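Local coordinates for protein type C neurotoxin (Clostridium botulinum, PDB 3PME) that probably binds gangliosides and membrane lipid on nerve cells, as the receptor-binding domain of a botulinum C/D mosaic neurotoxin, at residues 301-313 / 326-340. Residues are numbered along the deposited sequence; the frame is centred on the assembly and turned at random.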
# COMPACT_ATOMS: atom_id res chain seq x y z
N SER A 301 -3.46 -9.72 -29.42
CA SER A 301 -3.15 -11.14 -29.49
C SER A 301 -1.71 -11.48 -29.83
O SER A 301 -1.43 -12.57 -30.34
CB SER A 301 -4.09 -11.84 -30.47
OG SER A 301 -5.42 -11.81 -30.00
N ARG A 302 -0.78 -10.58 -29.54
CA ARG A 302 0.64 -10.92 -29.62
C ARG A 302 1.35 -10.40 -28.39
O ARG A 302 1.05 -9.30 -27.92
CB ARG A 302 1.28 -10.35 -30.89
CG ARG A 302 2.78 -10.58 -30.94
CD ARG A 302 3.36 -10.39 -32.34
NE ARG A 302 2.91 -11.45 -33.24
CZ ARG A 302 3.44 -12.67 -33.29
NH1 ARG A 302 4.45 -13.01 -32.48
NH2 ARG A 302 2.96 -13.55 -34.15
N GLU A 303 2.28 -11.20 -27.88
CA GLU A 303 3.08 -10.82 -26.72
C GLU A 303 4.33 -10.05 -27.15
O GLU A 303 5.08 -10.49 -28.03
CB GLU A 303 3.49 -12.07 -25.93
CG GLU A 303 4.19 -11.76 -24.61
CD GLU A 303 4.44 -13.00 -23.76
OE1 GLU A 303 4.43 -14.13 -24.31
OE2 GLU A 303 4.63 -12.84 -22.53
N TYR A 304 4.55 -8.89 -26.54
CA TYR A 304 5.71 -8.07 -26.86
C TYR A 304 6.50 -7.80 -25.59
O TYR A 304 5.94 -7.87 -24.50
CB TYR A 304 5.28 -6.71 -27.41
CG TYR A 304 4.51 -6.78 -28.70
CD1 TYR A 304 5.17 -6.72 -29.93
CD2 TYR A 304 3.12 -6.92 -28.70
CE1 TYR A 304 4.47 -6.78 -31.13
CE2 TYR A 304 2.41 -6.99 -29.89
CZ TYR A 304 3.09 -6.91 -31.10
OH TYR A 304 2.39 -6.97 -32.28
N MET A 305 7.78 -7.48 -25.74
CA MET A 305 8.53 -6.92 -24.63
C MET A 305 8.83 -5.45 -24.89
O MET A 305 8.98 -5.04 -26.04
CB MET A 305 9.83 -7.70 -24.36
CG MET A 305 10.85 -7.59 -25.46
SD MET A 305 12.34 -8.54 -25.04
CE MET A 305 12.83 -7.74 -23.53
N ILE A 306 8.87 -4.64 -23.84
CA ILE A 306 9.20 -3.24 -23.98
C ILE A 306 10.71 -3.07 -24.06
O ILE A 306 11.46 -3.63 -23.25
CB ILE A 306 8.65 -2.41 -22.79
CG1 ILE A 306 7.12 -2.50 -22.77
CG2 ILE A 306 9.12 -0.97 -22.89
CD1 ILE A 306 6.47 -1.74 -21.60
N ILE A 307 11.16 -2.29 -25.03
CA ILE A 307 12.58 -1.99 -25.14
C ILE A 307 12.80 -0.49 -25.23
O ILE A 307 11.89 0.24 -25.60
CB ILE A 307 13.22 -2.66 -26.37
CG1 ILE A 307 12.57 -2.16 -27.67
CG2 ILE A 307 13.11 -4.18 -26.24
CD1 ILE A 307 13.38 -2.49 -28.94
N ARG A 308 14.00 -0.07 -24.87
CA ARG A 308 14.44 1.30 -25.11
C ARG A 308 14.82 1.45 -26.59
O ARG A 308 15.41 0.54 -27.17
CB ARG A 308 15.67 1.59 -24.25
CG ARG A 308 15.88 3.04 -23.91
CD ARG A 308 17.34 3.30 -23.57
NE ARG A 308 18.10 3.42 -24.81
CZ ARG A 308 19.41 3.58 -24.90
NH1 ARG A 308 19.96 3.68 -26.09
NH2 ARG A 308 20.16 3.64 -23.81
N ASP A 309 14.49 2.59 -27.19
CA ASP A 309 14.97 2.90 -28.53
C ASP A 309 16.48 3.14 -28.45
O ASP A 309 16.98 3.64 -27.44
CB ASP A 309 14.24 4.13 -29.07
CG ASP A 309 14.24 4.21 -30.58
OD1 ASP A 309 14.95 3.41 -31.23
OD2 ASP A 309 13.54 5.08 -31.12
N THR A 310 17.20 2.78 -29.50
CA THR A 310 18.65 2.96 -29.55
C THR A 310 19.03 4.41 -29.86
O THR A 310 20.05 4.91 -29.39
CB THR A 310 19.28 2.04 -30.63
OG1 THR A 310 18.70 2.35 -31.89
CG2 THR A 310 18.98 0.58 -30.31
N ASP A 311 18.20 5.09 -30.65
CA ASP A 311 18.43 6.50 -30.94
C ASP A 311 17.43 7.41 -30.21
O ASP A 311 16.34 6.96 -29.84
CB ASP A 311 18.41 6.76 -32.44
CG ASP A 311 19.68 6.27 -33.14
OD1 ASP A 311 20.63 5.88 -32.43
OD2 ASP A 311 19.72 6.29 -34.39
N THR A 312 17.82 8.66 -30.01
CA THR A 312 16.96 9.61 -29.29
C THR A 312 15.75 10.04 -30.13
O THR A 312 15.66 9.73 -31.31
CB THR A 312 17.71 10.90 -28.89
OG1 THR A 312 18.14 11.59 -30.07
CG2 THR A 312 18.91 10.57 -28.01
N ILE A 313 14.84 10.79 -29.51
CA ILE A 313 13.60 11.20 -30.16
C ILE A 313 13.79 12.34 -31.16
O ILE A 313 12.85 12.75 -31.84
CB ILE A 313 12.53 11.59 -29.12
CG1 ILE A 313 13.03 12.70 -28.20
CG2 ILE A 313 12.15 10.36 -28.28
CD1 ILE A 313 11.91 13.32 -27.34
N VAL A 326 17.24 11.59 -24.69
CA VAL A 326 15.87 11.17 -24.40
C VAL A 326 15.49 10.09 -25.40
O VAL A 326 15.48 10.34 -26.60
CB VAL A 326 14.88 12.33 -24.54
CG1 VAL A 326 13.45 11.85 -24.29
CG2 VAL A 326 15.24 13.46 -23.57
N TYR A 327 15.17 8.89 -24.90
CA TYR A 327 14.84 7.75 -25.75
C TYR A 327 13.40 7.31 -25.54
O TYR A 327 12.93 7.15 -24.42
CB TYR A 327 15.77 6.57 -25.45
CG TYR A 327 17.24 6.88 -25.53
CD1 TYR A 327 17.91 6.85 -26.75
CD2 TYR A 327 17.96 7.18 -24.38
CE1 TYR A 327 19.26 7.15 -26.81
CE2 TYR A 327 19.31 7.46 -24.44
CZ TYR A 327 19.95 7.44 -25.65
OH TYR A 327 21.30 7.73 -25.70
N ALA A 328 12.69 7.11 -26.64
CA ALA A 328 11.36 6.54 -26.58
C ALA A 328 11.44 5.05 -26.22
O ALA A 328 12.51 4.44 -26.24
CB ALA A 328 10.66 6.72 -27.92
N LEU A 329 10.28 4.50 -25.88
CA LEU A 329 10.15 3.07 -25.61
C LEU A 329 9.36 2.44 -26.74
O LEU A 329 8.47 3.08 -27.32
CB LEU A 329 9.45 2.86 -24.28
CG LEU A 329 10.10 3.53 -23.08
CD1 LEU A 329 9.30 3.15 -21.85
CD2 LEU A 329 11.56 3.09 -22.93
N LYS A 330 9.67 1.19 -27.07
CA LYS A 330 9.01 0.52 -28.18
C LYS A 330 8.63 -0.89 -27.78
O LYS A 330 9.09 -1.39 -26.76
CB LYS A 330 9.96 0.45 -29.39
CG LYS A 330 10.53 1.80 -29.80
CD LYS A 330 11.67 1.66 -30.80
CE LYS A 330 11.18 1.11 -32.12
NZ LYS A 330 12.30 1.01 -33.10
N LEU A 331 7.78 -1.51 -28.59
CA LEU A 331 7.43 -2.92 -28.42
C LEU A 331 8.28 -3.78 -29.36
O LEU A 331 8.48 -3.42 -30.53
CB LEU A 331 5.95 -3.15 -28.72
CG LEU A 331 4.95 -2.47 -27.77
CD1 LEU A 331 3.51 -2.82 -28.10
CD2 LEU A 331 5.29 -2.86 -26.34
N GLN A 332 8.76 -4.91 -28.85
CA GLN A 332 9.53 -5.87 -29.64
C GLN A 332 8.87 -7.25 -29.56
O GLN A 332 8.56 -7.73 -28.48
CB GLN A 332 10.97 -5.94 -29.11
CG GLN A 332 11.80 -7.09 -29.70
CD GLN A 332 13.26 -6.99 -29.32
OE1 GLN A 332 13.93 -5.99 -29.62
NE2 GLN A 332 13.76 -8.00 -28.63
N SER A 333 8.68 -7.90 -30.71
CA SER A 333 7.99 -9.20 -30.70
C SER A 333 8.93 -10.37 -30.45
O SER A 333 8.49 -11.44 -30.02
CB SER A 333 7.20 -9.40 -32.00
OG SER A 333 8.08 -9.36 -33.09
N ASN A 334 10.22 -10.17 -30.71
CA ASN A 334 11.25 -11.13 -30.32
C ASN A 334 11.45 -11.11 -28.81
O ASN A 334 11.95 -10.13 -28.25
CB ASN A 334 12.58 -10.82 -31.02
CG ASN A 334 12.58 -11.21 -32.48
OD1 ASN A 334 11.75 -12.01 -32.92
ND2 ASN A 334 13.51 -10.64 -33.24
N LEU A 335 11.03 -12.18 -28.14
CA LEU A 335 11.11 -12.22 -26.69
C LEU A 335 12.39 -12.90 -26.20
O LEU A 335 12.82 -13.90 -26.76
CB LEU A 335 9.89 -12.94 -26.12
CG LEU A 335 8.52 -12.42 -26.57
CD1 LEU A 335 7.42 -13.28 -25.97
CD2 LEU A 335 8.32 -10.96 -26.19
N GLY A 336 12.99 -12.35 -25.14
CA GLY A 336 14.19 -12.92 -24.56
C GLY A 336 14.88 -11.92 -23.65
O GLY A 336 14.42 -10.78 -23.50
N ASN A 337 15.99 -12.34 -23.03
CA ASN A 337 16.75 -11.48 -22.13
C ASN A 337 17.63 -10.49 -22.88
O ASN A 337 18.83 -10.43 -22.63
CB ASN A 337 17.65 -12.32 -21.21
CG ASN A 337 16.96 -12.74 -19.94
OD1 ASN A 337 17.60 -12.91 -18.89
ND2 ASN A 337 15.65 -12.92 -20.01
N TYR A 338 17.04 -9.73 -23.79
CA TYR A 338 17.78 -8.73 -24.55
C TYR A 338 18.13 -7.52 -23.68
O TYR A 338 17.26 -6.92 -23.05
CB TYR A 338 16.97 -8.27 -25.76
CG TYR A 338 16.73 -9.36 -26.78
CD1 TYR A 338 17.68 -9.64 -27.75
CD2 TYR A 338 15.56 -10.11 -26.76
CE1 TYR A 338 17.47 -10.63 -28.68
CE2 TYR A 338 15.35 -11.11 -27.70
CZ TYR A 338 16.31 -11.36 -28.65
OH TYR A 338 16.10 -12.35 -29.59
N GLY A 339 19.41 -7.15 -23.65
CA GLY A 339 19.87 -6.07 -22.79
C GLY A 339 19.09 -4.78 -22.93
O GLY A 339 18.83 -4.08 -21.95
N ILE A 340 18.70 -4.47 -24.16
CA ILE A 340 17.99 -3.23 -24.47
C ILE A 340 16.61 -3.17 -23.79
O ILE A 340 16.02 -2.10 -23.65
CB ILE A 340 17.87 -3.03 -26.02
CG1 ILE A 340 17.36 -1.63 -26.36
CG2 ILE A 340 16.96 -4.07 -26.63
CD1 ILE A 340 18.36 -0.52 -26.19
O HOH W 1 5.83 -12.22 -29.91
O HOH W 2 22.45 5.01 -25.09
O HOH W 3 13.68 7.46 -29.40
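Arg308 lays its guanidinium flat on the ring of Tyr327. Its CB touches Ile340 CD1 at 3.9 Å. CG, turned anti to the backbone N (chi1 -154°), lies 3.9 Å from Tyr327 CB. CD passes just outside the ring's rim, near CG and CD2; NE comes over it, 3.6 Å from Tyr327 CG. CZ sits over the ring centre, 3.7 Å from the centroid, a cation-pi contact with the planes 10° apart. NH1 lies over the CE1 side. NE, and less straight NH1, donate to Asp309 O in the guanidinium plane, which helps hold the group's rotation. NH2 donates to a water also hydrogen-bonded to Tyr327 OH.

The backbones of 302-308 and 326-332 pair antiparallel. Met305 with Gln332 and Ile307 with Lys330 are hydrogen-bonded pairs, side chains on one face. Met305 SD meets the edge of the Tyr338 ring, 4.0 Å from its CD2, a Met-aromatic contact. Gln332 NE2 is held by Asn334 O at 2.8 Å. Ile306, Leu329 and Leu331 point to the opposite face, as Arg308 does; these three touch Leu256. Asp309 OD2 salt-bridges Arg377. The two strands belong to the antiparallel sheet of the C-terminal receptor-binding region, a beta-trefoil fold in this toxin family.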